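Local coordinates for CADD-like protein of unknown function (Nostoc punctiforme, PDB 3B5O) that is of unknown function but, as a CADD-like, all-helical protein of the heme-oxygenase clan, may be an oxidoreductase, at residues V30-Q35 with A39-V44; S129-Q134 with L139-A144; V135-G140 with F211-D216. One frame throughout, in Å; residues are numbered along the deposited sequence.

Contact 1 of 3, residues V30-Q35 with A39-V44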
loop_
_atom_site.group_PDB
_atom_site.type_symbol
_atom_site.label_atom_id
_atom_site.label_comp_id
_atom_site.label_asym_id
_atom_site.label_seq_id
_atom_site.Cartn_x
_atom_site.Cartn_y
_atom_site.Cartn_z
ATOM N N VAL A 30 -4.496 -0.898 -15.011
ATOM C CA VAL A 30 -5.068 -2.068 -15.718
ATOM C C VAL A 30 -5.836 -1.606 -16.965
ATOM O O VAL A 30 -5.718 -2.209 -18.038
ATOM C CB VAL A 30 -5.973 -2.907 -14.797
ATOM C CG1 VAL A 30 -6.747 -3.971 -15.620
ATOM C CG2 VAL A 30 -5.118 -3.562 -13.692
ATOM N N GLN A 31 -6.581 -0.510 -16.837
ATOM C CA GLN A 31 -7.411 -0.003 -17.943
ATOM C C GLN A 31 -6.609 0.516 -19.127
ATOM O O GLN A 31 -7.171 0.665 -20.223
ATOM C CB GLN A 31 -8.387 1.070 -17.447
ATOM C CG GLN A 31 -9.483 0.488 -16.573
ATOM C CD GLN A 31 -10.645 -0.044 -17.386
ATOM O OE1 GLN A 31 -11.161 0.658 -18.266
ATOM N NE2 GLN A 31 -11.068 -1.272 -17.098
HETATM N N MSE A 32 -5.320 0.794 -18.930
HETATM C CA MSE A 32 -4.454 1.261 -20.011
HETATM C C MSE A 32 -3.557 0.163 -20.579
HETATM O O MSE A 32 -2.789 0.431 -21.500
HETATM C CB MSE A 32 -3.612 2.480 -19.601
HETATM C CG MSE A 32 -2.477 2.223 -18.580
HETATM SE SE MSE A 32 -1.630 3.838 -18.098
HETATM C CE MSE A 32 -0.136 3.617 -19.337
ATOM N N LEU A 33 -3.673 -1.061 -20.090
ATOM C CA LEU A 33 -2.762 -2.110 -20.541
ATOM C C LEU A 33 -2.886 -2.412 -22.038
ATOM O O LEU A 33 -1.900 -2.781 -22.664
ATOM C CB LEU A 33 -2.923 -3.393 -19.755
ATOM C CG LEU A 33 -2.435 -3.328 -18.298
ATOM C CD1 LEU A 33 -2.789 -4.602 -17.569
ATOM C CD2 LEU A 33 -0.936 -3.069 -18.222
ATOM N N SER A 34 -4.077 -2.270 -22.613
ATOM C CA SER A 34 -4.213 -2.538 -24.051
ATOM C C SER A 34 -3.289 -1.659 -24.886
ATOM O O SER A 34 -2.715 -2.110 -25.884
ATOM C CB SER A 34 -5.659 -2.341 -24.499
ATOM O OG SER A 34 -6.481 -3.358 -23.968
ATOM N N GLN A 35 -3.144 -0.405 -24.479
ATOM C CA GLN A 35 -2.398 0.564 -25.236
ATOM C C GLN A 35 -0.975 0.824 -24.719
ATOM O O GLN A 35 -0.204 1.491 -25.404
ATOM C CB GLN A 35 -3.170 1.886 -25.302
ATOM C CG GLN A 35 -3.504 2.536 -23.935
ATOM C CD GLN A 35 -4.976 2.412 -23.524
ATOM O OE1 GLN A 35 -5.640 3.431 -23.339
ATOM N NE2 GLN A 35 -5.486 1.183 -23.358
ATOM N N ALA A 39 7.763 0.038 -21.405
ATOM C CA ALA A 39 8.434 1.142 -20.675
ATOM C C ALA A 39 7.457 1.860 -19.754
ATOM O O ALA A 39 7.821 2.287 -18.653
ATOM C CB ALA A 39 9.067 2.145 -21.644
ATOM N N GLN A 40 6.231 2.047 -20.219
ATOM C CA GLN A 40 5.239 2.776 -19.432
ATOM C C GLN A 40 4.801 2.017 -18.191
ATOM O O GLN A 40 4.644 2.609 -17.121
ATOM C CB GLN A 40 4.043 3.167 -20.316
ATOM C CG GLN A 40 4.402 4.243 -21.309
ATOM C CD GLN A 40 3.369 4.451 -22.399
ATOM O OE1 GLN A 40 2.691 3.504 -22.806
ATOM N NE2 GLN A 40 3.240 5.686 -22.870
ATOM N N ILE A 41 4.604 0.707 -18.303
ATOM C CA ILE A 41 4.223 -0.110 -17.148
ATOM C C ILE A 41 5.436 -0.323 -16.218
ATOM O O ILE A 41 5.294 -0.370 -15.002
ATOM C CB ILE A 41 3.527 -1.426 -17.564
ATOM C CG1 ILE A 41 2.288 -1.099 -18.408
ATOM C CG2 ILE A 41 3.140 -2.278 -16.356
ATOM C CD1 ILE A 41 1.302 -0.094 -17.781
ATOM N N ALA A 42 6.638 -0.393 -16.784
ATOM C CA ALA A 42 7.840 -0.427 -15.952
ATOM C C ALA A 42 7.944 0.841 -15.104
ATOM O O ALA A 42 8.325 0.768 -13.928
ATOM C CB ALA A 42 9.093 -0.608 -16.830
ATOM N N TYR A 43 7.609 1.991 -15.686
ATOM C CA TYR A 43 7.574 3.262 -14.956
ATOM C C TYR A 43 6.603 3.188 -13.798
ATOM O O TYR A 43 6.919 3.633 -12.683
ATOM C CB TYR A 43 7.194 4.415 -15.885
ATOM C CG TYR A 43 6.863 5.700 -15.194
ATOM C CD1 TYR A 43 7.861 6.593 -14.830
ATOM C CD2 TYR A 43 5.560 6.004 -14.832
ATOM C CE1 TYR A 43 7.561 7.777 -14.159
ATOM C CE2 TYR A 43 5.255 7.179 -14.181
ATOM C CZ TYR A 43 6.252 8.067 -13.840
ATOM O OH TYR A 43 5.989 9.248 -13.171
ATOM N N VAL A 44 5.413 2.649 -14.037
ATOM C CA VAL A 44 4.459 2.490 -12.956
ATOM C C VAL A 44 5.065 1.646 -11.812
ATOM O O VAL A 44 4.917 1.987 -10.641
ATOM C CB VAL A 44 3.130 1.843 -13.457
ATOM C CG1 VAL A 44 2.239 1.413 -12.276
ATOM C CG2 VAL A 44 2.408 2.791 -14.425
#

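Contact 2 of 3, residues S129-Q134 with L139-A144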
loop_
_atom_site.group_PDB
_atom_site.type_symbol
_atom_site.label_atom_id
_atom_site.label_comp_id
_atom_site.label_asym_id
_atom_site.label_seq_id
_atom_site.Cartn_x
_atom_site.Cartn_y
_atom_site.Cartn_z
ATOM N N SER A 129 0.478 14.010 6.119
ATOM C CA SER A 129 -0.505 14.880 6.774
ATOM C C SER A 129 -1.560 14.086 7.538
ATOM O O SER A 129 -2.118 14.599 8.509
ATOM C CB SER A 129 -1.164 15.823 5.765
ATOM O OG SER A 129 -2.177 15.205 4.989
ATOM N N LEU A 130 -1.803 12.840 7.127
ATOM C CA LEU A 130 -2.727 11.955 7.812
ATOM C C LEU A 130 -2.106 11.316 9.050
ATOM O O LEU A 130 -2.781 11.115 10.065
ATOM C CB LEU A 130 -3.181 10.825 6.894
ATOM C CG LEU A 130 -3.673 11.178 5.510
ATOM C CD1 LEU A 130 -4.184 9.885 4.823
ATOM C CD2 LEU A 130 -4.745 12.232 5.554
ATOM N N PHE A 131 -0.811 10.996 8.958
ATOM C CA PHE A 131 -0.093 10.306 10.024
ATOM C C PHE A 131 0.372 11.239 11.138
ATOM O O PHE A 131 0.939 10.794 12.142
ATOM C CB PHE A 131 1.065 9.485 9.443
ATOM C CG PHE A 131 0.627 8.156 8.948
ATOM C CD1 PHE A 131 -0.052 8.045 7.755
ATOM C CD2 PHE A 131 0.786 7.017 9.732
ATOM C CE1 PHE A 131 -0.539 6.834 7.325
ATOM C CE2 PHE A 131 0.321 5.785 9.283
ATOM C CZ PHE A 131 -0.339 5.705 8.076
ATOM N N ASP A 132 0.039 12.509 10.987
ATOM C CA ASP A 132 0.322 13.538 11.952
ATOM C C ASP A 132 -0.884 13.904 12.813
ATOM O O ASP A 132 -0.771 14.773 13.687
ATOM C CB ASP A 132 0.825 14.793 11.211
ATOM N N ARG A 133 -2.021 13.249 12.603
ATOM C CA ARG A 133 -3.256 13.563 13.328
ATOM C C ARG A 133 -3.323 12.789 14.670
ATOM O O ARG A 133 -2.325 12.208 15.085
ATOM C CB ARG A 133 -4.450 13.198 12.427
ATOM C CG ARG A 133 -4.532 14.039 11.159
ATOM C CD ARG A 133 -5.316 15.325 11.369
ATOM N NE ARG A 133 -6.677 15.084 11.848
ATOM C CZ ARG A 133 -7.791 15.140 11.113
ATOM N NH1 ARG A 133 -7.766 15.460 9.817
ATOM N NH2 ARG A 133 -8.956 14.885 11.698
ATOM N N GLN A 134 -4.470 12.791 15.342
ATOM C CA GLN A 134 -4.629 12.055 16.614
ATOM C C GLN A 134 -4.671 10.537 16.392
ATOM O O GLN A 134 -4.921 10.062 15.294
ATOM C CB GLN A 134 -5.865 12.533 17.420
ATOM C CG GLN A 134 -7.218 11.830 17.082
ATOM C CD GLN A 134 -8.421 12.233 17.983
ATOM O OE1 GLN A 134 -8.730 13.422 18.153
ATOM N NE2 GLN A 134 -9.123 11.226 18.524
ATOM N N LEU A 139 -4.572 5.517 13.259
ATOM C CA LEU A 139 -4.748 4.072 13.185
ATOM C C LEU A 139 -5.769 3.667 12.130
ATOM O O LEU A 139 -5.672 2.587 11.587
ATOM C CB LEU A 139 -5.073 3.475 14.567
ATOM C CG LEU A 139 -3.844 2.917 15.290
ATOM C CD1 LEU A 139 -3.276 1.706 14.567
ATOM C CD2 LEU A 139 -2.765 3.966 15.474
ATOM N N GLY A 140 -6.747 4.532 11.840
ATOM C CA GLY A 140 -7.629 4.282 10.713
ATOM C C GLY A 140 -6.868 4.260 9.398
ATOM O O GLY A 140 -7.092 3.399 8.550
ATOM N N ALA A 141 -6.016 5.254 9.200
ATOM C CA ALA A 141 -5.179 5.278 7.995
ATOM C C ALA A 141 -4.259 4.051 7.938
ATOM O O ALA A 141 -3.996 3.485 6.862
ATOM C CB ALA A 141 -4.371 6.563 7.939
ATOM N N THR A 142 -3.743 3.650 9.096
ATOM C CA THR A 142 -2.879 2.491 9.169
ATOM C C THR A 142 -3.666 1.216 8.847
ATOM O O THR A 142 -3.185 0.333 8.140
ATOM C CB THR A 142 -2.220 2.412 10.565
ATOM O OG1 THR A 142 -1.533 3.631 10.840
ATOM C CG2 THR A 142 -1.226 1.238 10.665
ATOM N N TYR A 143 -4.902 1.129 9.337
ATOM C CA TYR A 143 -5.739 -0.011 9.012
ATOM C C TYR A 143 -6.060 -0.038 7.509
ATOM O O TYR A 143 -6.188 -1.100 6.931
ATOM C CB TYR A 143 -7.010 -0.012 9.887
ATOM C CG TYR A 143 -7.838 -1.249 9.680
ATOM C CD1 TYR A 143 -7.332 -2.489 10.012
ATOM C CD2 TYR A 143 -9.084 -1.198 9.090
ATOM C CE1 TYR A 143 -8.053 -3.646 9.782
ATOM C CE2 TYR A 143 -9.802 -2.352 8.848
ATOM C CZ TYR A 143 -9.282 -3.564 9.186
ATOM O OH TYR A 143 -10.022 -4.707 8.950
ATOM N N ALA A 144 -6.160 1.125 6.878
ATOM C CA ALA A 144 -6.341 1.183 5.432
ATOM C C ALA A 144 -5.181 0.531 4.667
ATOM O O ALA A 144 -5.404 -0.084 3.629
ATOM C CB ALA A 144 -6.576 2.586 4.957
#

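Contact 3 of 3, residues V135-G140 with F211-D216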
loop_
_atom_site.group_PDB
_atom_site.type_symbol
_atom_site.label_atom_id
_atom_site.label_comp_id
_atom_site.label_asym_id
_atom_site.label_seq_id
_atom_site.Cartn_x
_atom_site.Cartn_y
_atom_site.Cartn_z
ATOM N N VAL A 135 -4.423 9.784 17.449
ATOM C CA VAL A 135 -4.200 8.351 17.358
ATOM C C VAL A 135 -5.306 7.589 16.633
ATOM O O VAL A 135 -5.015 6.703 15.832
ATOM C CB VAL A 135 -3.913 7.731 18.751
ATOM C CG1 VAL A 135 -5.108 7.918 19.707
ATOM C CG2 VAL A 135 -3.509 6.266 18.637
ATOM N N ASP A 136 -6.564 7.923 16.899
ATOM C CA ASP A 136 -7.655 7.169 16.284
ATOM C C ASP A 136 -7.669 7.305 14.754
ATOM O O ASP A 136 -7.829 6.324 14.043
ATOM C CB ASP A 136 -8.998 7.574 16.900
ATOM C CG ASP A 136 -8.985 7.473 18.412
ATOM O OD1 ASP A 136 -8.514 8.441 19.054
ATOM O OD2 ASP A 136 -9.416 6.419 18.950
ATOM N N TYR A 137 -7.463 8.518 14.291
ATOM C CA TYR A 137 -7.422 8.820 12.873
ATOM C C TYR A 137 -6.227 8.154 12.244
ATOM O O TYR A 137 -6.325 7.560 11.169
ATOM C CB TYR A 137 -7.331 10.318 12.701
ATOM C CG TYR A 137 -7.474 10.858 11.304
ATOM C CD1 TYR A 137 -6.389 10.892 10.431
ATOM C CD2 TYR A 137 -8.678 11.398 10.852
ATOM C CE1 TYR A 137 -6.491 11.432 9.186
ATOM C CE2 TYR A 137 -8.787 11.948 9.602
ATOM C CZ TYR A 137 -7.692 11.967 8.757
ATOM O OH TYR A 137 -7.792 12.536 7.509
ATOM N N VAL A 138 -5.075 8.265 12.909
ATOM C CA VAL A 138 -3.836 7.668 12.370
ATOM C C VAL A 138 -3.974 6.159 12.259
ATOM O O VAL A 138 -3.529 5.556 11.274
ATOM C CB VAL A 138 -2.610 8.058 13.216
ATOM C CG1 VAL A 138 -1.358 7.287 12.756
ATOM C CG2 VAL A 138 -2.397 9.561 13.134
ATOM N N LEU A 139 -4.572 5.517 13.259
ATOM C CA LEU A 139 -4.748 4.072 13.185
ATOM C C LEU A 139 -5.769 3.667 12.130
ATOM O O LEU A 139 -5.672 2.587 11.587
ATOM C CB LEU A 139 -5.073 3.475 14.567
ATOM C CG LEU A 139 -3.844 2.917 15.290
ATOM C CD1 LEU A 139 -3.276 1.706 14.567
ATOM C CD2 LEU A 139 -2.765 3.966 15.474
ATOM N N GLY A 140 -6.747 4.532 11.840
ATOM C CA GLY A 140 -7.629 4.282 10.713
ATOM C C GLY A 140 -6.868 4.260 9.398
ATOM O O GLY A 140 -7.092 3.399 8.550
ATOM N N PHE A 211 -9.230 6.223 7.717
ATOM C CA PHE A 211 -9.279 5.152 6.722
ATOM C C PHE A 211 -9.677 5.715 5.363
ATOM O O PHE A 211 -9.050 5.425 4.338
ATOM C CB PHE A 211 -10.284 4.091 7.196
ATOM C CG PHE A 211 -10.332 2.855 6.358
ATOM C CD1 PHE A 211 -11.106 2.791 5.198
ATOM C CD2 PHE A 211 -9.665 1.718 6.765
ATOM C CE1 PHE A 211 -11.137 1.616 4.442
ATOM C CE2 PHE A 211 -9.729 0.553 6.019
ATOM C CZ PHE A 211 -10.476 0.511 4.869
ATOM N N ARG A 212 -10.769 6.484 5.351
ATOM C CA ARG A 212 -11.273 7.085 4.127
ATOM C C ARG A 212 -10.202 7.960 3.474
ATOM O O ARG A 212 -9.992 7.918 2.258
ATOM C CB ARG A 212 -12.484 7.954 4.458
ATOM C CG ARG A 212 -13.028 8.753 3.301
ATOM C CD ARG A 212 -13.687 7.874 2.283
ATOM N NE ARG A 212 -14.999 7.469 2.768
ATOM C CZ ARG A 212 -15.974 6.993 2.002
ATOM N NH1 ARG A 212 -15.796 6.785 0.699
ATOM N NH2 ARG A 212 -17.135 6.715 2.564
ATOM N N ALA A 213 -9.531 8.782 4.283
ATOM C CA ALA A 213 -8.549 9.711 3.740
ATOM C C ALA A 213 -7.407 8.946 3.079
ATOM O O ALA A 213 -6.898 9.341 2.026
ATOM C CB ALA A 213 -8.006 10.641 4.817
HETATM N N MSE A 214 -7.001 7.850 3.697
HETATM C CA MSE A 214 -5.891 7.068 3.163
HETATM C C MSE A 214 -6.253 6.402 1.845
HETATM O O MSE A 214 -5.491 6.456 0.881
HETATM C CB MSE A 214 -5.442 6.040 4.192
HETATM C CG MSE A 214 -4.259 5.221 3.778
HETATM SE SE MSE A 214 -2.661 6.284 3.535
HETATM C CE MSE A 214 -1.336 4.956 3.681
ATOM N N ILE A 215 -7.394 5.726 1.795
ATOM C CA ILE A 215 -7.793 5.053 0.551
ATOM C C ILE A 215 -8.057 6.063 -0.558
ATOM O O ILE A 215 -7.757 5.807 -1.716
ATOM C CB ILE A 215 -8.931 4.003 0.737
ATOM C CG1 ILE A 215 -10.261 4.659 1.140
ATOM C CG2 ILE A 215 -8.472 2.905 1.706
ATOM C CD1 ILE A 215 -11.425 3.657 1.202
ATOM N N ASP A 216 -8.591 7.236 -0.212
ATOM C CA ASP A 216 -8.793 8.293 -1.204
ATOM C C ASP A 216 -7.449 8.738 -1.774
ATOM O O ASP A 216 -7.307 8.914 -2.983
ATOM C CB ASP A 216 -9.540 9.492 -0.609
ATOM C CG ASP A 216 -11.029 9.278 -0.445
ATOM O OD1 ASP A 216 -11.582 8.365 -1.054
ATOM O OD2 ASP A 216 -11.639 10.081 0.305
#

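Contact 1 of 3, residues V30-Q35 with A39-V44
Leu33 and Ile41 are brought together by similar first torsions: Leu33 CG and Ile41 CG1 both stand anti to their own carbonyl carbons (chi1 -70° and -58°). From these positions the two side chains cross at about a right angle, and Leu33 CD2 rests against the Ile41 CG1-CD1 arm, 3.7 Å from Ile41 CD1 and 3.8 Å from Ile41 CG1. The selenomethionine Met32 arrives less closely. Its methyl CE is 4.3 Å from Ile41 CD1 and also 4.3 Å from Gln40 CB, so it meets the aliphatic root of Gln40 and leaves the amide aside. That amide is occupied elsewhere: OE1 accepts from Ser37 N just ahead of helix 38-68, and NE2 bonds to Ser232. The loop is itself coiled into tight turns, as Leu33 N to Val30 O (3.1 Å) and Gln35 N to Met32 O (3.1 Å) testify. Trp162 of helix 135-163 touches both Leu33 and Ile41, while Met32 rests on Ala226 and Ile230 of helix 204-230. No hydrogen bond joins 30-35 to 39-44. Cohesion across the contact is therefore a matter of methyl and selenomethionine packing, with the polar groups of Gln40 engaged beside it.

Contact 2 of 3, residues S129-Q134 with L139-A144
Phe131 lays one end of its ring against two consecutive residues of helix 135-163, Ala141 and Thr142. Its CE1 lies 3.9 Å from Ala141 CB, with CZ at 4.1 Å from the same methyl, and across the ring CE2 comes within 3.2 Å of Thr142 OG1. Both partners approach the ring obliquely, and the phenyl and threonine side chains cross at about a right angle. Val138 and Ile145 of the same helix complete the surface it offers to Phe131. From helix 38-68, the ring of Phe58 meets that of Phe131 with planes about 40° apart, and Ala62 touches both Phe131 and Thr142. In the next shell, Val138 O holds the threonine hydroxyl: Thr142 OG1 is beside its own backbone N (chi1 -56°), which lets it hydrogen-bond back one turn and satisfies it within its helix. Three residues, 132 to 134, separate helix 118-131 from helix 135-163; the Arg133 N to Leu130 O bond there is weak (3.4 Å), and Gln134 takes the N-cap position. An aromatic residue late in helix 118-131, folded onto the early turns of helix 135-163, makes this the closed end of an α-helical hairpin within an all-helical fold.

Contact 3 of 3, residues V135-G140 with F211-D216
Gly140 and Phe211 form the close half of this contact, with their CA atoms 4.4 Å apart. Gly140 has no side chain to hold the backbones apart, and its carbonyl reaches the other helix directly: Gly140 O lies 3.3 Å from Phe211 CA in a CA-H···O contact, bent to 125° at the hydrogen. The same oxygen is 3.5 Å from Phe211 CB and 3.6 Å from Phe211 CD2, so it borders the start of the side chain and meets the ring obliquely. With CG anti to the backbone N (chi1 -173°), the phenyl group extends past this point to touch Ala144 and Ala147. A second touch lies at Tyr137, whose OH comes to 3.3 Å from Ala213 CB while CZ is 4.2 Å from that methyl. This part is slimmer: one hydroxyl end set against one methyl, on a partly exposed residue. Beyond it the packing opens toward solvent, where the exposed Arg212 takes no part in the contact; its NH1 and Asp216 OD1 both hydrogen-bond to Tyr19 OH. No hydrogen bond crosses the contact. Strands are absent from the chain, and the neighbours are helices: Leu130 of helix 118-131 touches both Tyr137 and Ala213, and Leu11 of helix 2-18 packs on Phe211.

In the fold
From the N terminus, contact 1 comes first, closing the loop after helix 2-18 onto the beginning of helix 38-68. It is complete before contact 2 opens, some 30 Å away between centres and on the opposite side of the chain's centre. Contact 2 closes the short turn between helices 118-131 and 135-163. Contact 3 begins at residue 135, between the two segments of contact 2, and ends beyond it on helix 204-230, so the two spans cross and neither encloses the other; they share Leu139 and Gly140. Contacts 2 and 3 touch, their centres 4 Å apart, so helix 135-163 is gripped there by two partners. Further along, that helix and helix 204-230 also reach contact 1, running between the distant sites.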